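CRISPR-associated protein CasA/Cse1 (Thermus thermophilus, PDB 4AN8) is a subunit of the type I-E Cascade complex and probably helps it use CRISPR RNA to recognise invading nucleic acids such as phage and plasmid DNA. Local coordinates at residues V186-P194 / V294-F303; A385-A396 / L427-L437. All coordinates share one frame; numbering follows the deposited sequence.

Contact 1: residues V186-P194 / V294-F303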
loop_
_atom_site.group_PDB
_atom_site.type_symbol
_atom_site.label_atom_id
_atom_site.label_comp_id
_atom_site.label_asym_id
_atom_site.label_seq_id
_atom_site.Cartn_x
_atom_site.Cartn_y
_atom_site.Cartn_z
ATOM N N VAL A 186 0.519 -0.328 -9.489
ATOM C CA VAL A 186 0.183 0.216 -8.184
ATOM C C VAL A 186 1.072 1.379 -7.779
ATOM O O VAL A 186 1.279 1.619 -6.608
ATOM C CB VAL A 186 0.126 -0.880 -7.069
ATOM C CG1 VAL A 186 -1.161 -1.715 -7.224
ATOM C CG2 VAL A 186 1.380 -1.758 -7.095
ATOM N N ALA A 187 1.571 2.118 -8.756
ATOM C CA ALA A 187 2.342 3.330 -8.484
ATOM C C ALA A 187 1.617 4.332 -7.572
ATOM O O ALA A 187 2.254 4.957 -6.710
ATOM C CB ALA A 187 2.737 4.008 -9.786
ATOM N N ARG A 188 0.302 4.471 -7.760
ATOM C CA ARG A 188 -0.485 5.526 -7.104
ATOM C C ARG A 188 -1.295 5.100 -5.873
ATOM O O ARG A 188 -1.404 5.861 -4.919
ATOM C CB ARG A 188 -1.458 6.195 -8.100
ATOM C CG ARG A 188 -0.860 6.597 -9.435
ATOM C CD ARG A 188 0.295 7.567 -9.224
ATOM N NE ARG A 188 1.062 7.777 -10.451
ATOM C CZ ARG A 188 2.026 8.684 -10.590
ATOM N NH1 ARG A 188 2.373 9.491 -9.585
ATOM N NH2 ARG A 188 2.652 8.781 -11.739
ATOM N N PRO A 189 -1.928 3.911 -5.917
ATOM C CA PRO A 189 -2.934 3.699 -4.882
ATOM C C PRO A 189 -2.321 3.196 -3.610
ATOM O O PRO A 189 -1.230 2.618 -3.624
ATOM C CB PRO A 189 -3.840 2.612 -5.479
ATOM C CG PRO A 189 -2.947 1.881 -6.430
ATOM C CD PRO A 189 -1.983 2.887 -6.973
ATOM N N ALA A 190 -3.041 3.408 -2.524
ATOM C CA ALA A 190 -2.685 2.847 -1.240
ATOM C C ALA A 190 -3.091 1.379 -1.238
ATOM O O ALA A 190 -4.178 1.047 -1.676
ATOM C CB ALA A 190 -3.423 3.598 -0.152
ATOM N N LEU A 191 -2.226 0.500 -0.754
ATOM C CA LEU A 191 -2.550 -0.930 -0.749
ATOM C C LEU A 191 -3.023 -1.416 0.627
ATOM O O LEU A 191 -2.352 -1.171 1.638
ATOM C CB LEU A 191 -1.341 -1.743 -1.204
ATOM C CG LEU A 191 -0.850 -1.339 -2.606
ATOM C CD1 LEU A 191 0.352 -2.208 -3.019
ATOM C CD2 LEU A 191 -1.982 -1.436 -3.646
ATOM N N PHE A 192 -4.169 -2.096 0.654
ATOM C CA PHE A 192 -4.694 -2.670 1.894
ATOM C C PHE A 192 -4.217 -4.100 2.099
ATOM O O PHE A 192 -4.534 -5.007 1.306
ATOM C CB PHE A 192 -6.220 -2.604 1.947
ATOM C CG PHE A 192 -6.746 -1.210 2.048
ATOM C CD1 PHE A 192 -6.714 -0.363 0.950
ATOM C CD2 PHE A 192 -7.256 -0.728 3.245
ATOM C CE1 PHE A 192 -7.199 0.928 1.036
ATOM C CE2 PHE A 192 -7.738 0.582 3.344
ATOM C CZ PHE A 192 -7.714 1.407 2.239
ATOM N N LEU A 193 -3.461 -4.297 3.172
ATOM C CA LEU A 193 -2.923 -5.616 3.475
ATOM C C LEU A 193 -3.266 -6.072 4.881
ATOM O O LEU A 193 -2.504 -5.844 5.813
ATOM C CB LEU A 193 -1.399 -5.624 3.288
ATOM C CG LEU A 193 -0.755 -6.977 3.564
ATOM C CD1 LEU A 193 -0.701 -7.803 2.270
ATOM C CD2 LEU A 193 0.631 -6.810 4.187
ATOM N N PRO A 194 -4.426 -6.716 5.048
ATOM C CA PRO A 194 -4.756 -7.294 6.349
ATOM C C PRO A 194 -3.652 -8.250 6.786
ATOM O O PRO A 194 -3.013 -8.902 5.952
ATOM C CB PRO A 194 -6.034 -8.072 6.073
ATOM C CG PRO A 194 -6.645 -7.359 4.937
ATOM C CD PRO A 194 -5.497 -6.929 4.064
ATOM N N VAL A 294 -8.976 6.197 -6.842
ATOM C CA VAL A 294 -8.344 5.268 -5.916
ATOM C C VAL A 294 -7.976 5.968 -4.606
ATOM O O VAL A 294 -7.619 7.143 -4.610
ATOM C CB VAL A 294 -7.104 4.619 -6.560
ATOM C CG1 VAL A 294 -7.519 3.847 -7.823
ATOM C CG2 VAL A 294 -6.024 5.674 -6.901
ATOM N N LEU A 295 -8.102 5.277 -3.477
ATOM C CA LEU A 295 -7.554 5.818 -2.241
ATOM C C LEU A 295 -6.046 5.862 -2.377
ATOM O O LEU A 295 -5.420 4.966 -2.949
ATOM C CB LEU A 295 -7.972 5.028 -1.003
ATOM C CG LEU A 295 -9.189 5.624 -0.297
ATOM C CD1 LEU A 295 -10.413 5.529 -1.237
ATOM C CD2 LEU A 295 -9.448 4.932 1.018
ATOM N N ARG A 296 -5.470 6.927 -1.848
ATOM C CA ARG A 296 -4.117 7.293 -2.185
ATOM C C ARG A 296 -3.503 7.879 -0.918
ATOM O O ARG A 296 -4.167 8.595 -0.188
ATOM C CB ARG A 296 -4.217 8.349 -3.282
ATOM C CG ARG A 296 -3.011 8.559 -4.114
ATOM C CD ARG A 296 -3.434 9.177 -5.423
ATOM N NE ARG A 296 -2.297 9.712 -6.163
ATOM C CZ ARG A 296 -2.291 9.891 -7.482
ATOM N NH1 ARG A 296 -3.362 9.558 -8.213
ATOM N NH2 ARG A 296 -1.210 10.387 -8.072
ATOM N N LEU A 297 -2.260 7.552 -0.624
ATOM C CA LEU A 297 -1.620 8.165 0.527
ATOM C C LEU A 297 -1.279 9.615 0.186
ATOM O O LEU A 297 -0.878 9.931 -0.934
ATOM C CB LEU A 297 -0.378 7.383 0.941
ATOM C CG LEU A 297 -0.602 5.965 1.466
ATOM C CD1 LEU A 297 0.708 5.173 1.450
ATOM C CD2 LEU A 297 -1.236 5.946 2.863
ATOM N N SER A 298 -1.456 10.509 1.146
ATOM C CA SER A 298 -1.233 11.923 0.878
ATOM C C SER A 298 -0.168 12.510 1.796
ATOM O O SER A 298 -0.034 12.109 2.958
ATOM C CB SER A 298 -2.524 12.719 0.998
ATOM O OG SER A 298 -2.233 14.101 0.933
ATOM N N GLU A 299 0.571 13.472 1.254
ATOM C CA GLU A 299 1.698 14.086 1.944
ATOM C C GLU A 299 1.367 14.570 3.350
ATOM O O GLU A 299 2.106 14.295 4.295
ATOM C CB GLU A 299 2.270 15.240 1.118
ATOM C CG GLU A 299 3.332 16.027 1.852
ATOM C CD GLU A 299 4.507 16.391 0.970
ATOM O OE1 GLU A 299 4.324 17.187 0.022
ATOM O OE2 GLU A 299 5.617 15.883 1.232
ATOM N N GLU A 300 0.266 15.290 3.505
ATOM C CA GLU A 300 -0.023 15.821 4.828
ATOM C C GLU A 300 -1.363 15.368 5.430
ATOM O O GLU A 300 -1.535 15.393 6.650
ATOM C CB GLU A 300 0.168 17.342 4.845
ATOM C CG GLU A 300 1.628 17.738 4.596
ATOM C CD GLU A 300 1.858 19.238 4.526
ATOM O OE1 GLU A 300 0.889 20.008 4.695
ATOM O OE2 GLU A 300 3.019 19.646 4.299
ATOM N N ARG A 301 -2.281 14.914 4.577
ATOM C CA ARG A 301 -3.587 14.426 5.015
ATOM C C ARG A 301 -3.580 12.985 5.556
ATOM O O ARG A 301 -3.245 12.044 4.853
ATOM C CB ARG A 301 -4.582 14.562 3.861
ATOM C CG ARG A 301 -5.946 13.956 4.090
ATOM C CD ARG A 301 -6.712 13.924 2.776
ATOM N NE ARG A 301 -8.006 13.263 2.906
ATOM C CZ ARG A 301 -9.113 13.866 3.316
ATOM N NH1 ARG A 301 -9.081 15.152 3.634
ATOM N NH2 ARG A 301 -10.252 13.187 3.406
ATOM N N SER A 302 -3.980 12.827 6.810
ATOM C CA SER A 302 -4.082 11.517 7.452
ATOM C C SER A 302 -4.904 10.548 6.625
ATOM O O SER A 302 -6.002 10.870 6.191
ATOM C CB SER A 302 -4.716 11.652 8.847
ATOM O OG SER A 302 -3.839 12.297 9.756
ATOM N N PHE A 303 -4.386 9.343 6.433
ATOM C CA PHE A 303 -5.041 8.382 5.564
ATOM C C PHE A 303 -6.425 7.897 6.049
ATOM O O PHE A 303 -7.342 7.704 5.250
ATOM C CB PHE A 303 -4.130 7.183 5.305
ATOM C CG PHE A 303 -4.669 6.262 4.274
ATOM C CD1 PHE A 303 -4.834 6.697 2.972
ATOM C CD2 PHE A 303 -5.079 4.979 4.613
ATOM C CE1 PHE A 303 -5.372 5.821 1.990
ATOM C CE2 PHE A 303 -5.613 4.115 3.659
ATOM C CZ PHE A 303 -5.764 4.532 2.351
HETATM O O HOH W 1 -0.475 5.740 -2.258
HETATM O O HOH W 2 -6.436 2.166 -2.387
#

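Contact 2: residues A385-A396 / L427-L437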
loop_
_atom_site.group_PDB
_atom_site.type_symbol
_atom_site.label_atom_id
_atom_site.label_comp_id
_atom_site.label_asym_id
_atom_site.label_seq_id
_atom_site.Cartn_x
_atom_site.Cartn_y
_atom_site.Cartn_z
ATOM N N ALA A 385 -15.029 15.041 13.152
ATOM C CA ALA A 385 -13.628 15.415 13.114
ATOM C C ALA A 385 -13.374 16.394 11.975
ATOM O O ALA A 385 -12.628 17.364 12.145
ATOM C CB ALA A 385 -12.727 14.184 13.035
ATOM N N GLU A 386 -14.036 16.197 10.835
ATOM C CA GLU A 386 -13.852 17.131 9.708
ATOM C C GLU A 386 -14.479 18.504 9.949
ATOM O O GLU A 386 -13.942 19.525 9.510
ATOM C CB GLU A 386 -14.354 16.561 8.365
ATOM C CG GLU A 386 -13.591 15.333 7.844
ATOM C CD GLU A 386 -12.190 15.653 7.300
ATOM O OE1 GLU A 386 -11.890 16.833 7.027
ATOM O OE2 GLU A 386 -11.378 14.715 7.142
ATOM N N GLU A 387 -15.615 18.539 10.627
ATOM C CA GLU A 387 -16.289 19.806 10.847
ATOM C C GLU A 387 -15.465 20.655 11.815
ATOM O O GLU A 387 -15.242 21.840 11.588
ATOM C CB GLU A 387 -17.706 19.587 11.379
ATOM C CG GLU A 387 -18.685 19.100 10.317
ATOM C CD GLU A 387 -20.098 18.883 10.849
ATOM O OE1 GLU A 387 -20.346 19.185 12.042
ATOM O OE2 GLU A 387 -20.955 18.406 10.068
ATOM N N LEU A 388 -15.008 20.028 12.890
ATOM C CA LEU A 388 -14.192 20.707 13.863
ATOM C C LEU A 388 -12.904 21.211 13.198
ATOM O O LEU A 388 -12.523 22.378 13.366
ATOM C CB LEU A 388 -13.910 19.767 15.026
ATOM C CG LEU A 388 -12.941 20.276 16.079
ATOM C CD1 LEU A 388 -13.399 21.641 16.559
ATOM C CD2 LEU A 388 -12.878 19.301 17.208
ATOM N N GLY A 389 -12.269 20.352 12.395
ATOM C CA GLY A 389 -11.015 20.693 11.744
ATOM C C GLY A 389 -11.180 21.843 10.777
ATOM O O GLY A 389 -10.252 22.628 10.556
ATOM N N GLN A 390 -12.366 21.946 10.190
ATOM C CA GLN A 390 -12.690 23.058 9.307
ATOM C C GLN A 390 -12.874 24.361 10.131
ATOM O O GLN A 390 -12.413 25.444 9.740
ATOM C CB GLN A 390 -13.953 22.727 8.504
ATOM C CG GLN A 390 -14.061 23.440 7.160
ATOM C CD GLN A 390 -12.993 23.003 6.155
ATOM O OE1 GLN A 390 -12.327 21.977 6.331
ATOM N NE2 GLN A 390 -12.827 23.790 5.096
ATOM N N GLY A 391 -13.543 24.238 11.272
ATOM C CA GLY A 391 -13.658 25.335 12.214
ATOM C C GLY A 391 -12.290 25.809 12.665
ATOM O O GLY A 391 -12.026 27.014 12.687
ATOM N N LEU A 392 -11.409 24.867 13.003
ATOM C CA LEU A 392 -10.035 25.202 13.386
ATOM C C LEU A 392 -9.271 25.877 12.257
ATOM O O LEU A 392 -8.564 26.861 12.485
ATOM C CB LEU A 392 -9.271 23.970 13.883
ATOM C CG LEU A 392 -9.817 23.411 15.198
ATOM C CD1 LEU A 392 -9.155 22.074 15.595
ATOM C CD2 LEU A 392 -9.706 24.448 16.333
ATOM N N LYS A 393 -9.396 25.353 11.042
ATOM C CA LYS A 393 -8.736 25.974 9.897
ATOM C C LYS A 393 -9.207 27.425 9.713
ATOM O O LYS A 393 -8.427 28.317 9.359
ATOM C CB LYS A 393 -8.990 25.163 8.622
ATOM C CG LYS A 393 -8.401 25.757 7.348
ATOM C CD LYS A 393 -8.881 24.968 6.136
ATOM C CE LYS A 393 -8.297 25.491 4.828
ATOM N NZ LYS A 393 -6.800 25.352 4.742
ATOM N N HIS A 394 -10.487 27.662 9.948
ATOM C CA HIS A 394 -11.022 28.999 9.778
ATOM C C HIS A 394 -10.475 29.899 10.883
ATOM O O HIS A 394 -10.061 31.036 10.638
ATOM C CB HIS A 394 -12.551 28.981 9.807
ATOM C CG HIS A 394 -13.170 30.336 9.659
ATOM N ND1 HIS A 394 -13.888 30.941 10.668
ATOM C CD2 HIS A 394 -13.159 31.214 8.627
ATOM C CE1 HIS A 394 -14.307 32.127 10.259
ATOM N NE2 HIS A 394 -13.876 32.317 9.025
ATOM N N LEU A 395 -10.463 29.371 12.097
ATOM C CA LEU A 395 -9.882 30.078 13.222
ATOM C C LEU A 395 -8.445 30.510 12.881
ATOM O O LEU A 395 -8.092 31.683 13.039
ATOM C CB LEU A 395 -9.913 29.185 14.453
ATOM C CG LEU A 395 -9.909 29.857 15.823
ATOM C CD1 LEU A 395 -9.950 28.813 16.940
ATOM C CD2 LEU A 395 -8.687 30.711 15.959
ATOM N N ALA A 396 -7.630 29.577 12.382
ATOM C CA ALA A 396 -6.237 29.872 12.042
ATOM C C ALA A 396 -6.129 30.965 10.989
ATOM O O ALA A 396 -5.245 31.816 11.059
ATOM C CB ALA A 396 -5.497 28.605 11.574
ATOM N N LEU A 427 1.327 28.518 12.372
ATOM C CA LEU A 427 0.524 28.276 13.567
ATOM C C LEU A 427 0.374 26.776 13.755
ATOM O O LEU A 427 0.097 26.066 12.800
ATOM C CB LEU A 427 -0.850 28.941 13.439
ATOM C CG LEU A 427 -0.887 30.467 13.280
ATOM C CD1 LEU A 427 -2.293 30.925 12.908
ATOM C CD2 LEU A 427 -0.412 31.168 14.551
ATOM N N PRO A 428 0.571 26.286 14.983
ATOM C CA PRO A 428 0.495 24.850 15.286
ATOM C C PRO A 428 -0.924 24.289 15.404
ATOM O O PRO A 428 -1.087 23.133 15.788
ATOM C CB PRO A 428 1.168 24.754 16.657
ATOM C CG PRO A 428 0.934 26.105 17.280
ATOM C CD PRO A 428 0.998 27.082 16.145
ATOM N N LEU A 429 -1.939 25.074 15.069
ATOM C CA LEU A 429 -3.302 24.669 15.387
ATOM C C LEU A 429 -3.785 23.408 14.621
ATOM O O LEU A 429 -4.193 22.417 15.232
ATOM C CB LEU A 429 -4.255 25.854 15.189
ATOM C CG LEU A 429 -5.689 25.604 15.634
ATOM C CD1 LEU A 429 -5.700 25.331 17.112
ATOM C CD2 LEU A 429 -6.571 26.806 15.281
ATOM N N GLU A 430 -3.734 23.446 13.293
ATOM C CA GLU A 430 -4.282 22.353 12.492
ATOM C C GLU A 430 -3.395 21.119 12.557
ATOM O O GLU A 430 -3.885 19.993 12.680
ATOM C CB GLU A 430 -4.449 22.781 11.039
ATOM C CG GLU A 430 -5.570 23.759 10.781
ATOM C CD GLU A 430 -5.570 24.216 9.338
ATOM O OE1 GLU A 430 -6.065 23.455 8.471
ATOM O OE2 GLU A 430 -5.039 25.319 9.065
ATOM N N ARG A 431 -2.088 21.340 12.462
ATOM C CA ARG A 431 -1.115 20.262 12.554
ATOM C C ARG A 431 -1.299 19.467 13.839
ATOM O O ARG A 431 -1.300 18.236 13.814
ATOM C CB ARG A 431 0.308 20.808 12.437
ATOM C CG ARG A 431 1.399 19.765 12.527
ATOM C CD ARG A 431 2.779 20.359 12.222
ATOM N NE ARG A 431 3.163 21.457 13.113
ATOM C CZ ARG A 431 3.623 21.298 14.354
ATOM N NH1 ARG A 431 3.744 20.082 14.878
ATOM N NH2 ARG A 431 3.949 22.359 15.084
ATOM N N LEU A 432 -1.486 20.149 14.966
ATOM C CA LEU A 432 -1.583 19.424 16.236
ATOM C C LEU A 432 -2.933 18.746 16.456
ATOM O O LEU A 432 -3.003 17.653 17.008
ATOM C CB LEU A 432 -1.229 20.316 17.427
ATOM C CG LEU A 432 0.258 20.310 17.766
ATOM C CD1 LEU A 432 0.989 21.261 16.848
ATOM C CD2 LEU A 432 0.484 20.691 19.222
ATOM N N TYR A 433 -4.008 19.401 16.042
ATOM C CA TYR A 433 -5.320 18.768 16.076
ATOM C C TYR A 433 -5.233 17.398 15.372
ATOM O O TYR A 433 -5.504 16.365 15.967
ATOM C CB TYR A 433 -6.333 19.682 15.388
ATOM C CG TYR A 433 -7.710 19.085 15.204
ATOM C CD1 TYR A 433 -8.502 18.773 16.300
ATOM C CD2 TYR A 433 -8.225 18.850 13.931
ATOM C CE1 TYR A 433 -9.763 18.234 16.144
ATOM C CE2 TYR A 433 -9.505 18.308 13.764
ATOM C CZ TYR A 433 -10.263 18.008 14.872
ATOM O OH TYR A 433 -11.523 17.474 14.735
ATOM N N TRP A 434 -4.834 17.401 14.104
ATOM C CA TRP A 434 -4.762 16.164 13.321
ATOM C C TRP A 434 -3.743 15.160 13.868
ATOM O O TRP A 434 -4.022 13.966 13.964
ATOM C CB TRP A 434 -4.505 16.479 11.850
ATOM C CG TRP A 434 -5.696 17.116 11.228
ATOM C CD1 TRP A 434 -5.785 18.380 10.740
ATOM C CD2 TRP A 434 -6.997 16.523 11.059
ATOM N NE1 TRP A 434 -7.055 18.608 10.264
ATOM C CE2 TRP A 434 -7.812 17.478 10.442
ATOM C CE3 TRP A 434 -7.537 15.264 11.352
ATOM C CZ2 TRP A 434 -9.160 17.226 10.128
ATOM C CZ3 TRP A 434 -8.870 15.012 11.036
ATOM C CH2 TRP A 434 -9.666 15.987 10.429
ATOM N N HIS A 435 -2.575 15.647 14.259
ATOM C CA HIS A 435 -1.583 14.773 14.874
ATOM C C HIS A 435 -2.122 14.088 16.129
ATOM O O HIS A 435 -1.886 12.896 16.359
ATOM C CB HIS A 435 -0.309 15.537 15.212
ATOM C CG HIS A 435 0.749 14.676 15.822
ATOM N ND1 HIS A 435 1.893 14.315 15.147
ATOM C CD2 HIS A 435 0.818 14.078 17.035
ATOM C CE1 HIS A 435 2.633 13.541 15.925
ATOM N NE2 HIS A 435 2.002 13.381 17.074
ATOM N N ALA A 436 -2.847 14.835 16.947
ATOM C CA ALA A 436 -3.432 14.241 18.142
ATOM C C ALA A 436 -4.433 13.167 17.778
ATOM O O ALA A 436 -4.507 12.133 18.440
ATOM C CB ALA A 436 -4.095 15.296 19.000
ATOM N N LEU A 437 -5.224 13.418 16.734
ATOM C CA LEU A 437 -6.245 12.451 16.291
ATOM C C LEU A 437 -5.633 11.195 15.639
ATOM O O LEU A 437 -6.194 10.103 15.746
ATOM C CB LEU A 437 -7.223 13.124 15.334
ATOM C CG LEU A 437 -8.088 14.223 15.967
ATOM C CD1 LEU A 437 -9.128 14.670 14.958
ATOM C CD2 LEU A 437 -8.769 13.707 17.221
HETATM O O HOH W 3 -8.060 21.214 9.667
#

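Contact 1: residues V186-P194 / V294-F303
The guanidinium of R296 carries R188 on one face: CB of R188 stands 3.8 Å above the plane over its centre, and R188 CD lies 3.4 Å from R296 NH2. The two arginines run side by side in the same direction, guanidinium planes 34° apart. R296 comes alongside because its chain is extended from CG to NE, whereas R188, bent at chi2 (-59°), is held by a salt bridge to D183 and hydrogen bonds to S350 and Q352. F192 and F303 meet obliquely, CZ to CZ at 3.7 Å, with F192 CZ at the edge of the F303 ring. L295 CD2 and a water lie at the edge of the F192 ring, R296 N at that of F303, and A190 CB packs 3.6 Å from F303 CZ. A190 N gives L295 O a nearly straight bond (173°) of 2.9 Å. One water bridges R188 O and L297 N; the ring-edge water lies between A190 O and L295 O. A single direct bond plus water thus joins A190, next to strand 191-195, to the loop after strand 292-294. The chemistry implies a division of labour: apolar aromatic end, hydrated backbone seam, and an arginine pair whose like charges D183 probably eases.

Contact 2: residues A385-A396 / L427-L437
Y433 is a knob in a hole formed by A385, L388, G389 and L392, a knobs-into-holes contact between two antiparallel helices in the helical bundle of CasA/Cse1. The axes of the two short segments approach to 9.6 Å, their directions 160° apart. With CG anti to the backbone N (chi1 173°), the tyrosine reaches across to helix 385-396. Its OH donates to A385 O at 2.8 Å, in the carbonyl plane and on a lone pair, although that oxygen also accepts the helical bond from G389 N. The ring is sandwiched: L392 CD1 makes a CH-pi contact on one face, 3.6 Å from the centroid, while L437 CD1 of its own helix covers the opposite face. G389 lets the ring come close, its CA lying 3.5 Å from Y433 CE2. The next residue, W434, has CG anti to the carbonyl carbon instead (chi1 -70°), which sets one indole face against CD2 at the edge of the Y433 ring and brings CH2 toward the E386 carboxylate; that glutamate is paired with R305, which also makes a cation-pi contact with W434. Further along, L429 CD2 packs against L392 and A396. E430, extended beyond CG, lays its carboxylate against the aliphatic part of K393, whose NZ remains beyond salt-bridge range. A single water receives W434 NE1 at 2.9 Å and donates to G389 O and E430 OE1.

How the contacts relate
Contacts 1 and 2 follow one another along the chain, the first closing before the second opens, and their centres are about 22 Å apart. Contact 1 is near the middle of the molecule, its centre about 6 Å from the centre of the chain, where a loop meets the edge strand of a three-stranded antiparallel sheet; contact 2, its centre about 26 Å from the centre of the chain, belongs to the helical part. The loop of 294-303 bridges them: R301 NH2 comes within 4.2 Å of E386 OE2, a packing approach. S302 OG makes a hydrogen bond to D438, which directly follows 427-437. Together they illustrate how one loop can tie a sheet to a helical bundle.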